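Long-range contacts in sporozoite-specific SAG protein (PDB 2WNK), which is a surface antigen of the sporozoite stage of Toxoplasma gondii, related to SAG2, and may take part in host-cell attachment as proposed for other SRS proteins: residues A[87-92]-A[125-130]; A[49-54]-A[95-100]; A[16-21]-A[197-202]. All blocks are in the same frame, centred on the assembly; numbering follows the deposited sequence.

Contact 1. Residues A[87-92]-A[125-130]; sequences DALPEA and ILVKAA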
ATOM      1  N   ASP A  87       3.311  -6.449  -6.417  1.00 21.61           N
ATOM      2  CA  ASP A  87       2.296  -6.131  -7.425  1.00 23.63           C
ATOM      3  C   ASP A  87       0.880  -6.290  -6.849  1.00 23.09           C
ATOM      4  O   ASP A  87      -0.018  -5.505  -7.155  1.00 23.57           O
ATOM      5  CB  ASP A  87       2.477  -7.037  -8.672  1.00 23.76           C
ATOM      6  CG  ASP A  87       3.794  -6.766  -9.436  1.00 26.67           C
ATOM      7  OD1 ASP A  87       4.074  -5.597  -9.741  1.00 27.39           O
ATOM      8  OD2 ASP A  87       4.562  -7.721  -9.720  1.00 31.34           O
ATOM      9  N   ALA A  88       0.678  -7.318  -6.027  1.00 23.32           N
ATOM     10  CA  ALA A  88      -0.603  -7.511  -5.349  1.00 23.63           C
ATOM     11  C   ALA A  88      -0.317  -7.857  -3.902  1.00 23.14           C
ATOM     12  O   ALA A  88       0.628  -8.608  -3.629  1.00 23.85           O
ATOM     13  CB  ALA A  88      -1.421  -8.626  -6.021  1.00 24.18           C
ATOM     14  N   LEU A  89      -1.071  -7.276  -2.966  1.00 22.20           N
ATOM     15  CA  LEU A  89      -0.849  -7.562  -1.539  1.00 20.32           C
ATOM     16  C   LEU A  89      -1.423  -8.925  -1.166  1.00 20.72           C
ATOM     17  O   LEU A  89      -2.424  -9.359  -1.726  1.00 20.78           O
ATOM     18  CB  LEU A  89      -1.422  -6.467  -0.623  1.00 20.15           C
ATOM     19  CG  LEU A  89      -0.862  -5.046  -0.767  1.00 19.41           C
ATOM     20  CD1 LEU A  89      -1.542  -4.079   0.172  1.00 18.63           C
ATOM     21  CD2 LEU A  89       0.610  -5.090  -0.454  1.00 17.64           C
ATOM     22  N   PRO A  90      -0.766  -9.608  -0.240  1.00 20.57           N
ATOM     23  CA  PRO A  90      -1.215 -10.938   0.151  1.00 20.89           C
ATOM     24  C   PRO A  90      -2.524 -10.851   0.938  1.00 21.69           C
ATOM     25  O   PRO A  90      -2.871  -9.790   1.449  1.00 21.03           O
ATOM     26  CB  PRO A  90      -0.079 -11.438   1.050  1.00 20.72           C
ATOM     27  CG  PRO A  90       0.531 -10.201   1.607  1.00 19.21           C
ATOM     28  CD  PRO A  90       0.413  -9.157   0.524  1.00 20.40           C
ATOM     29  N   GLU A  91      -3.228 -11.962   1.095  1.00 21.91           N
ATOM     30  CA  GLU A  91      -4.485 -11.860   1.836  1.00 23.43           C
ATOM     31  C   GLU A  91      -4.264 -11.666   3.325  1.00 22.56           C
ATOM     32  O   GLU A  91      -5.123 -11.104   4.009  1.00 23.19           O
ATOM     33  CB  GLU A  91      -5.440 -13.024   1.587  1.00 24.27           C
ATOM     34  CG  GLU A  91      -6.922 -12.546   1.655  1.00 28.84           C
ATOM     35  CD  GLU A  91      -7.147 -11.193   0.936  1.00 35.71           C
ATOM     36  OE1 GLU A  91      -7.342 -10.147   1.609  1.00 38.60           O
ATOM     37  OE2 GLU A  91      -7.107 -11.162  -0.313  1.00 38.35           O
ATOM     38  N   ALA A  92      -3.128 -12.156   3.827  1.00 21.47           N
ATOM     39  CA  ALA A  92      -2.759 -11.948   5.210  1.00 20.33           C
ATOM     40  C   ALA A  92      -1.408 -11.242   5.282  1.00 19.77           C
ATOM     41  O   ALA A  92      -0.526 -11.513   4.485  1.00 19.23           O
ATOM     42  CB  ALA A  92      -2.674 -13.277   5.939  1.00 21.22           C
ATOM     43  N   ILE A 125      11.144  -6.983   5.752  1.00 14.25           N
ATOM     44  CA  ILE A 125      10.095  -6.290   5.006  1.00 12.96           C
ATOM     45  C   ILE A 125       8.753  -6.839   5.466  1.00 14.46           C
ATOM     46  O   ILE A 125       8.485  -8.043   5.310  1.00 14.82           O
ATOM     47  CB  ILE A 125      10.247  -6.431   3.490  1.00 12.98           C
ATOM     48  CG1 ILE A 125      11.619  -5.885   3.036  1.00 13.56           C
ATOM     49  CG2 ILE A 125       9.075  -5.704   2.812  1.00 13.90           C
ATOM     50  CD1 ILE A 125      12.016  -6.251   1.588  1.00 16.52           C
ATOM     51  N   LEU A 126       7.958  -5.963   6.074  1.00 14.13           N
ATOM     52  CA  LEU A 126       6.593  -6.285   6.507  1.00 15.63           C
ATOM     53  C   LEU A 126       5.613  -5.928   5.381  1.00 16.21           C
ATOM     54  O   LEU A 126       5.563  -4.788   4.937  1.00 14.89           O
ATOM     55  CB  LEU A 126       6.237  -5.503   7.767  1.00 16.89           C
ATOM     56  CG  LEU A 126       4.821  -5.856   8.267  1.00 17.94           C
ATOM     57  CD1 LEU A 126       4.734  -7.307   8.652  1.00 18.85           C
ATOM     58  CD2 LEU A 126       4.324  -4.954   9.395  1.00 20.88           C
ATOM     59  N   VAL A 127       4.853  -6.904   4.911  1.00 15.52           N
ATOM     60  CA  VAL A 127       3.917  -6.657   3.828  1.00 16.51           C
ATOM     61  C   VAL A 127       2.489  -6.723   4.399  1.00 16.63           C
ATOM     62  O   VAL A 127       2.076  -7.737   4.972  1.00 16.31           O
ATOM     63  CB  VAL A 127       4.109  -7.666   2.695  1.00 16.11           C
ATOM     64  CG1 VAL A 127       3.150  -7.369   1.558  1.00 18.64           C
ATOM     65  CG2 VAL A 127       5.565  -7.629   2.182  1.00 18.56           C
ATOM     66  N   LYS A 128       1.750  -5.629   4.271  1.00 16.56           N
ATOM     67  CA  LYS A 128       0.407  -5.555   4.868  1.00 17.18           C
ATOM     68  C   LYS A 128      -0.601  -6.340   4.040  1.00 16.54           C
ATOM     69  O   LYS A 128      -0.357  -6.599   2.849  1.00 16.51           O
ATOM     70  CB  LYS A 128      -0.047  -4.095   4.961  1.00 18.91           C
ATOM     71  CG  LYS A 128       0.840  -3.218   5.847  1.00 22.01           C
ATOM     72  CD  LYS A 128       0.357  -3.278   7.283  1.00 23.07           C
ATOM     73  CE  LYS A 128       1.252  -2.521   8.255  1.00 25.98           C
ATOM     74  NZ  LYS A 128       0.931  -1.064   8.261  1.00 27.19           N
ATOM     75  N   ALA A 129      -1.724  -6.728   4.657  1.00 16.04           N
ATOM     76  CA  ALA A 129      -2.730  -7.508   3.951  1.00 16.31           C
ATOM     77  C   ALA A 129      -3.496  -6.586   2.987  1.00 15.60           C
ATOM     78  O   ALA A 129      -3.607  -5.396   3.237  1.00 16.54           O
ATOM     79  CB  ALA A 129      -3.704  -8.178   4.929  1.00 16.26           C
ATOM     80  N   ALA A 130      -3.991  -7.134   1.880  1.00 15.82           N
ATOM     81  CA  ALA A 130      -4.786  -6.383   0.927  1.00 15.03           C
ATOM     82  C   ALA A 130      -6.041  -5.850   1.618  1.00 15.05           C
ATOM     83  O   ALA A 130      -6.711  -6.606   2.308  1.00 13.87           O
ATOM     84  CB  ALA A 130      -5.210  -7.294  -0.191  1.00 15.99           C
TER

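Contact 2. Residues A[49-54]-A[95-100]; sequences TTADCS and SVFFLC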
ATOM      1  N   THR A  49      12.621 -16.527   5.743  1.00 12.78           N
ATOM      2  CA  THR A  49      11.370 -16.423   6.453  1.00 12.13           C
ATOM      3  C   THR A  49      11.595 -16.315   7.958  1.00 12.11           C
ATOM      4  O   THR A  49      10.653 -16.295   8.739  1.00 11.78           O
ATOM      5  CB  THR A  49      10.442 -17.626   6.120  1.00 13.18           C
ATOM      6  OG1 THR A  49      11.183 -18.842   6.382  1.00 13.83           O
ATOM      7  CG2 THR A  49       9.996 -17.514   4.641  1.00 14.44           C
ATOM      8  N   THR A  50      12.866 -16.241   8.342  1.00 11.49           N
ATOM      9  CA  THR A  50      13.287 -15.849   9.677  1.00 11.88           C
ATOM     10  C   THR A  50      14.443 -14.849   9.530  1.00 11.70           C
ATOM     11  O   THR A  50      15.129 -14.802   8.489  1.00 11.91           O
ATOM     12  CB  THR A  50      13.809 -17.018  10.490  1.00 12.84           C
ATOM     13  OG1 THR A  50      14.836 -17.643   9.721  1.00 11.33           O
ATOM     14  CG2 THR A  50      12.659 -18.013  10.827  1.00 11.59           C
ATOM     15  N   ALA A  51      14.656 -14.043  10.561  1.00 10.95           N
ATOM     16  CA  ALA A  51      15.624 -12.945  10.477  1.00 12.70           C
ATOM     17  C   ALA A  51      17.093 -13.402  10.318  1.00 12.50           C
ATOM     18  O   ALA A  51      17.956 -12.617   9.884  1.00 12.24           O
ATOM     19  CB  ALA A  51      15.468 -12.013  11.672  1.00 12.83           C
ATOM     20  N   ASP A  52      17.387 -14.661  10.683  1.00 11.24           N
ATOM     21  CA  ASP A  52      18.752 -15.234  10.509  1.00 11.98           C
ATOM     22  C   ASP A  52      18.852 -16.210   9.355  1.00 11.24           C
ATOM     23  O   ASP A  52      19.838 -16.899   9.240  1.00 10.86           O
ATOM     24  CB  ASP A  52      19.249 -15.906  11.784  1.00 10.46           C
ATOM     25  CG  ASP A  52      18.439 -17.142  12.169  1.00  9.34           C
ATOM     26  OD1 ASP A  52      17.337 -17.345  11.600  1.00 11.04           O
ATOM     27  OD2 ASP A  52      18.873 -17.831  13.095  1.00 10.86           O
ATOM     28  N   CYS A  53      17.827 -16.216   8.487  1.00 11.99           N
ATOM     29  CA  CYS A  53      17.833 -17.060   7.310  1.00 12.80           C
ATOM     30  C   CYS A  53      17.948 -18.539   7.686  1.00 12.34           C
ATOM     31  O   CYS A  53      18.398 -19.368   6.879  1.00 12.47           O
ATOM     32  CB  CYS A  53      18.939 -16.630   6.364  1.00 13.33           C
ATOM     33  SG  CYS A  53      18.485 -15.112   5.489  1.00 15.44           S
ATOM     34  N   SER A  54      17.527 -18.896   8.897  1.00 11.65           N
ATOM     35  CA  SER A  54      17.461 -20.320   9.255  1.00 12.15           C
ATOM     36  C   SER A  54      16.481 -21.082   8.308  1.00 12.35           C
ATOM     37  O   SER A  54      16.640 -22.286   8.072  1.00 13.31           O
ATOM     38  CB  SER A  54      17.016 -20.495  10.716  1.00 12.47           C
ATOM     39  OG  SER A  54      15.658 -20.086  10.846  1.00 11.26           O
ATOM     40  N   SER A  95       5.752 -11.403   6.601  1.00 17.79           N
ATOM     41  CA  SER A  95       7.087 -10.827   6.671  1.00 17.82           C
ATOM     42  C   SER A  95       8.041 -11.629   5.794  1.00 16.51           C
ATOM     43  O   SER A  95       8.017 -12.866   5.787  1.00 16.55           O
ATOM     44  CB  SER A  95       7.614 -10.855   8.103  1.00 17.67           C
ATOM     45  OG  SER A  95       7.028  -9.848   8.909  1.00 20.66           O
ATOM     46  N   VAL A  96       8.890 -10.933   5.049  1.00 15.56           N
ATOM     47  CA  VAL A  96      10.036 -11.567   4.432  1.00 15.00           C
ATOM     48  C   VAL A  96      11.341 -10.944   4.963  1.00 15.42           C
ATOM     49  O   VAL A  96      11.355  -9.809   5.417  1.00 14.56           O
ATOM     50  CB  VAL A  96      10.014 -11.557   2.886  1.00 15.28           C
ATOM     51  CG1 VAL A  96       8.749 -12.320   2.372  1.00 17.44           C
ATOM     52  CG2 VAL A  96      10.025 -10.144   2.324  1.00 15.06           C
ATOM     53  N   PHE A  97      12.420 -11.690   4.855  1.00 13.40           N
ATOM     54  CA  PHE A  97      13.715 -11.277   5.405  1.00 13.64           C
ATOM     55  C   PHE A  97      14.816 -11.524   4.430  1.00 13.19           C
ATOM     56  O   PHE A  97      14.766 -12.472   3.606  1.00 14.36           O
ATOM     57  CB  PHE A  97      14.038 -12.091   6.681  1.00 12.57           C
ATOM     58  CG  PHE A  97      13.042 -11.939   7.778  1.00 13.11           C
ATOM     59  CD1 PHE A  97      13.217 -10.942   8.718  1.00 12.45           C
ATOM     60  CD2 PHE A  97      11.923 -12.766   7.855  1.00 15.60           C
ATOM     61  CE1 PHE A  97      12.310 -10.796   9.756  1.00 13.83           C
ATOM     62  CE2 PHE A  97      11.020 -12.628   8.895  1.00 14.83           C
ATOM     63  CZ  PHE A  97      11.210 -11.650   9.831  1.00 14.76           C
ATOM     64  N   PHE A  98      15.863 -10.675   4.532  1.00 12.05           N
ATOM     65  CA  PHE A  98      17.119 -10.962   3.876  1.00 10.56           C
ATOM     66  C   PHE A  98      18.278 -10.707   4.823  1.00 11.36           C
ATOM     67  O   PHE A  98      18.102 -10.029   5.864  1.00 12.13           O
ATOM     68  CB  PHE A  98      17.299 -10.017   2.668  1.00 10.70           C
ATOM     69  CG  PHE A  98      16.158 -10.103   1.687  1.00 12.29           C
ATOM     70  CD1 PHE A  98      16.127 -11.135   0.744  1.00 13.11           C
ATOM     71  CD2 PHE A  98      15.106  -9.191   1.742  1.00 13.71           C
ATOM     72  CE1 PHE A  98      15.096 -11.258  -0.177  1.00 13.97           C
ATOM     73  CE2 PHE A  98      14.046  -9.305   0.836  1.00 14.04           C
ATOM     74  CZ  PHE A  98      14.044 -10.345  -0.120  1.00 12.33           C
ATOM     75  N   LEU A  99      19.462 -11.226   4.473  1.00 11.86           N
ATOM     76  CA  LEU A  99      20.675 -10.776   5.126  1.00 11.26           C
ATOM     77  C   LEU A  99      21.629 -10.156   4.121  1.00 12.56           C
ATOM     78  O   LEU A  99      21.737 -10.642   2.983  1.00 12.50           O
ATOM     79  CB  LEU A  99      21.403 -11.968   5.757  1.00 11.61           C
ATOM     80  CG  LEU A  99      20.615 -12.493   6.964  1.00 13.13           C
ATOM     81  CD1 LEU A  99      21.120 -13.870   7.398  1.00 16.14           C
ATOM     82  CD2 LEU A  99      20.693 -11.490   8.138  1.00 13.83           C
ATOM     83  N   CYS A 100      22.394  -9.166   4.580  1.00 12.81           N
ATOM     84  CA  CYS A 100      23.515  -8.631   3.830  1.00 13.30           C
ATOM     85  C   CYS A 100      24.743  -9.189   4.548  1.00 13.97           C
ATOM     86  O   CYS A 100      24.872  -9.018   5.770  1.00 14.98           O
ATOM     87  CB  CYS A 100      23.527  -7.103   3.917  1.00 14.48           C
ATOM     88  SG  CYS A 100      22.112  -6.254   3.090  1.00 14.17           S
TER
HETATM   89  O   HOH W   1      16.947 -10.357   8.584  1.00 10.07           O

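Contact 3. Residues A[16-21]-A[197-202]; sequences TVEKAG and LEQSGL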
ATOM      1  N   THR A  16       8.061  -1.366   5.402  1.00 18.73           N
ATOM      2  CA  THR A  16       6.702  -1.867   5.343  1.00 20.22           C
ATOM      3  C   THR A  16       6.115  -1.575   3.960  1.00 20.35           C
ATOM      4  O   THR A  16       6.275  -0.464   3.429  1.00 21.87           O
ATOM      5  CB  THR A  16       5.831  -1.206   6.414  1.00 20.85           C
ATOM      6  OG1 THR A  16       6.410  -1.413   7.711  1.00 22.39           O
ATOM      7  CG2 THR A  16       4.428  -1.785   6.393  1.00 21.63           C
ATOM      8  N   VAL A  17       5.456  -2.565   3.377  1.00 19.31           N
ATOM      9  CA  VAL A  17       4.765  -2.383   2.110  1.00 19.46           C
ATOM     10  C   VAL A  17       3.277  -2.228   2.420  1.00 19.69           C
ATOM     11  O   VAL A  17       2.647  -3.134   2.953  1.00 18.35           O
ATOM     12  CB  VAL A  17       4.996  -3.561   1.135  1.00 19.24           C
ATOM     13  CG1 VAL A  17       4.148  -3.379  -0.136  1.00 20.59           C
ATOM     14  CG2 VAL A  17       6.502  -3.667   0.747  1.00 17.58           C
ATOM     15  N   GLU A  18       2.719  -1.082   2.057  1.00 19.94           N
ATOM     16  CA  GLU A  18       1.357  -0.720   2.460  1.00 21.28           C
ATOM     17  C   GLU A  18       0.330  -0.830   1.327  1.00 20.36           C
ATOM     18  O   GLU A  18      -0.881  -0.946   1.569  1.00 20.68           O
ATOM     19  CB  GLU A  18       1.368   0.712   2.987  1.00 21.60           C
ATOM     20  CG  GLU A  18       2.496   0.986   3.967  1.00 24.88           C
ATOM     21  CD  GLU A  18       2.007   1.089   5.392  1.00 28.05           C
ATOM     22  OE1 GLU A  18       2.677   1.789   6.194  1.00 29.15           O
ATOM     23  OE2 GLU A  18       0.945   0.496   5.699  1.00 29.19           O
ATOM     24  N   LYS A  19       0.811  -0.795   0.092  1.00 20.40           N
ATOM     25  CA  LYS A  19      -0.071  -0.677  -1.065  1.00 19.84           C
ATOM     26  C   LYS A  19       0.373  -1.569  -2.200  1.00 19.36           C
ATOM     27  O   LYS A  19       1.576  -1.742  -2.407  1.00 18.57           O
ATOM     28  CB  LYS A  19       0.006   0.734  -1.586  1.00 21.29           C
ATOM     29  CG  LYS A  19      -1.012   1.626  -1.114  1.00 21.82           C
ATOM     30  CD  LYS A  19      -1.114   2.643  -2.189  1.00 20.51           C
ATOM     31  CE  LYS A  19      -2.024   3.735  -1.827  1.00 22.45           C
ATOM     32  NZ  LYS A  19      -2.214   4.603  -3.007  1.00 20.74           N
ATOM     33  N   ALA A  20      -0.588  -2.120  -2.933  1.00 18.35           N
ATOM     34  CA  ALA A  20      -0.266  -2.899  -4.118  1.00 18.65           C
ATOM     35  C   ALA A  20       0.476  -2.003  -5.101  1.00 19.08           C
ATOM     36  O   ALA A  20       0.039  -0.875  -5.366  1.00 19.09           O
ATOM     37  CB  ALA A  20      -1.534  -3.458  -4.753  1.00 18.50           C
ATOM     38  N   GLY A  21       1.585  -2.508  -5.641  1.00 19.63           N
ATOM     39  CA  GLY A  21       2.392  -1.753  -6.591  1.00 20.04           C
ATOM     40  C   GLY A  21       3.469  -0.875  -5.972  1.00 20.57           C
ATOM     41  O   GLY A  21       4.142  -0.135  -6.699  1.00 22.57           O
ATOM     42  N   LEU A 197      -6.849   9.396   4.960  1.00 19.20           N
ATOM     43  CA  LEU A 197      -6.276   8.535   3.918  1.00 21.37           C
ATOM     44  C   LEU A 197      -5.213   7.536   4.455  1.00 24.10           C
ATOM     45  O   LEU A 197      -4.154   7.942   4.873  1.00 24.15           O
ATOM     46  CB  LEU A 197      -5.714   9.413   2.784  1.00 20.11           C
ATOM     47  CG  LEU A 197      -5.195   8.690   1.532  1.00 20.57           C
ATOM     48  CD1 LEU A 197      -6.257   7.813   0.902  1.00 18.82           C
ATOM     49  CD2 LEU A 197      -4.641   9.693   0.488  1.00 21.99           C
ATOM     50  N   GLU A 198      -5.494   6.227   4.457  1.00 26.22           N
ATOM     51  CA  GLU A 198      -4.447   5.298   4.893  1.00 27.32           C
ATOM     52  C   GLU A 198      -3.174   5.357   4.018  1.00 26.61           C
ATOM     53  O   GLU A 198      -3.198   5.816   2.877  1.00 26.80           O
ATOM     54  CB  GLU A 198      -4.958   3.865   4.934  1.00 28.28           C
ATOM     55  CG  GLU A 198      -6.321   3.707   5.524  1.00 32.07           C
ATOM     56  CD  GLU A 198      -6.292   3.214   6.945  1.00 37.23           C
ATOM     57  OE1 GLU A 198      -5.498   3.753   7.759  1.00 39.92           O
ATOM     58  OE2 GLU A 198      -7.075   2.280   7.244  1.00 39.04           O
ATOM     59  N   GLN A 199      -2.052   4.885   4.553  1.00 25.13           N
ATOM     60  CA  GLN A 199      -0.878   4.669   3.717  1.00 22.82           C
ATOM     61  C   GLN A 199      -1.285   3.646   2.650  1.00 19.63           C
ATOM     62  O   GLN A 199      -0.780   3.623   1.517  1.00 18.41           O
ATOM     63  CB  GLN A 199       0.229   4.102   4.583  1.00 24.69           C
ATOM     64  CG  GLN A 199       0.481   4.913   5.869  1.00 27.26           C
ATOM     65  CD  GLN A 199       0.592   4.015   7.092  1.00 29.68           C
ATOM     66  OE1 GLN A 199      -0.415   3.491   7.587  1.00 31.78           O
ATOM     67  NE2 GLN A 199       1.815   3.830   7.583  1.00 31.66           N
ATOM     68  N   SER A 200      -2.249   2.820   3.013  1.00 16.19           N
ATOM     69  CA  SER A 200      -2.773   1.788   2.117  1.00 14.40           C
ATOM     70  C   SER A 200      -3.668   2.363   1.025  1.00 12.30           C
ATOM     71  O   SER A 200      -3.998   1.680   0.064  1.00 11.93           O
ATOM     72  CB  SER A 200      -3.635   0.844   2.904  1.00 15.16           C
ATOM     73  OG  SER A 200      -4.643   1.595   3.588  1.00 16.98           O
ATOM     74  N   GLY A 201      -4.075   3.614   1.196  1.00 11.41           N
ATOM     75  CA  GLY A 201      -4.988   4.271   0.245  1.00  9.72           C
ATOM     76  C   GLY A 201      -6.432   3.990   0.561  1.00 10.58           C
ATOM     77  O   GLY A 201      -7.341   4.461  -0.139  1.00 10.22           O
ATOM     78  N   LEU A 202      -6.656   3.267   1.637  1.00 10.79           N
ATOM     79  CA  LEU A 202      -8.034   2.986   2.080  1.00 11.27           C
ATOM     80  C   LEU A 202      -8.781   4.170   2.655  1.00 11.73           C
ATOM     81  O   LEU A 202      -8.251   4.920   3.486  1.00 10.33           O
ATOM     82  CB  LEU A 202      -8.002   1.825   3.088  1.00 12.36           C
ATOM     83  CG  LEU A 202      -9.337   1.385   3.649  1.00 12.59           C
ATOM     84  CD1 LEU A 202     -10.143   0.753   2.525  1.00 13.31           C
ATOM     85  CD2 LEU A 202      -9.018   0.319   4.697  1.00 17.93           C
TER
HETATM   86  O   HOH W   2      -3.553  -1.038  -0.298  1.00 27.24           O

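Contact 1. Residues A[87-92]-A[125-130]
The ring of P90 overlaps the V127 side chain, its CD lying 3.4 Å from V127 CG1, which is tighter than usual for two carbons. V127 holds CG1 anti to the backbone N (chi1 -178°), and this turns the methyl to the proline, the two groups meeting at a slant. L89 packs beside it: its CD2 stands 4.0 Å from the same V127 CG1, while its CB reaches the K128 carbonyl O at 3.6 Å and lies 3.9 Å from the CB of A130. One methyl of V127 thus meets both L89 and P90. A single hydrogen bond joins the backbones, from A130 N to P90 O at 2.9 Å, with an N-H...O angle of 162°. The same oxygen is also approached by A129 CA at 3.4 Å in a CA-H...O contact. Farther out, A129 CB rests on the carbonyl O of E91. K128 directs its CB away from segment 87-92, and its NZ forms a salt bridge with E18. V17 adds to the apolar patch by touching L89, and L63 does so at P90. With one buried residue among those touching, this is surface packing, in which the loop between strands 80-86 and 94-101 closes over the chain as it leaves strand 121-127, at the end of an SRS-domain beta sandwich that faces the second domain.

Contact 2. Residues A[49-54]-A[95-100]
A disulfide-linked type I beta turn, T50 to C53, packs here on strand 94-101 of the first SRS domain, in a fold whose sandwich is cross-linked by cystines. The turn is closed by C53 N donating to T50 O at 3.0 Å. An Asx turn overlaps its end, S54 N donating to D52 OD1 from well above the carboxylate plane. F97 carries the first half of the contact. Its CG is anti to the carbonyl carbon (chi1 -60°), and one ring face lies under the backbone of the turn: A51 N sits 3.8 Å above the ring centre, and T50 C is displaced toward the rim. A51 CB adds a contact with CD1 of that ring at 3.9 Å. Within segment 49-54 the ring meets mainly peptide atoms; H124 of strand 121-127 also stacks with it. L99, two residues on and also directed toward the turn, takes the second half. One branch, CD1, touches C53 SG at 3.5 Å, and the other, CD2, comes within 3.4 Å of A51 O. The sulfur is the C53 end of the cystine with C48, which ties the turn to strand 46-48, and the backbone of C48 in turn pairs with F97. No direct hydrogen bond joins segments 49-54 and 95-100; instead a water bridges them, donating to A51 O at 2.8 Å and to F98 O at 3.0 Å.

Contact 3. Residues A[16-21]-A[197-202]
S200 O is approached by a water and by the K19 side chain together: the water donates to it at 2.8 Å and also, over a longer 3.3 Å, to E18 O, while K19 CG lies 3.2 Å from the same S200 O. E18 O has a second neighbour in S200 CA, a CA-H...O contact of 3.4 Å. K19 passes over the turn from E198 to G201 as an extended chain, with chi2 at -154°. Its CG also lies 3.3 Å from Q199 O and its CE 3.7 Å from G201 N, and its NZ ends in a hydrogen bond to C158 O. The space over G201 is taken by this lysine, and the glycine's positive phi of 86° suits the last position of the type I turn. Beside it, E18 OE1 and Q199 NE2 are 2.6 Å apart, but the donor angle is too poor for a hydrogen bond; the carboxylate and amide planes are 56° apart. OE2 is the oxygen turned to K128. The contact spans the two SRS domains near the centre of the molecule. Segment 16-21 continues past the end of strand 12-17, an edge strand paired with strand 121-127, whereas 197-202 lies in the loop after strand 193-194 and runs into strand 202-207 of the second domain, and G201 bonds through its backbone to C158 at the end of neighbouring strand 152-158.

Contacts 1 and 2 both lie in the first SRS domain and meet through neighbouring strands 121-127 and 94-101, with I125 N bonded to V96 O; their centres are about 17 Å apart. Contact 2 is partly buried and relies on an aromatic ring, a leucine and a cystine, whereas contact 1 is a surface contact made of aliphatic side chains and one backbone hydrogen bond. Contact 3, partly buried like contact 2, joins the two domains with mainly polar groups and a bridging water. It lies about 9 Å, centre to centre, from contact 1, to which it is linked by backbone pairing of V17 with L126 and K128. Contacts 2 and 3 do not touch.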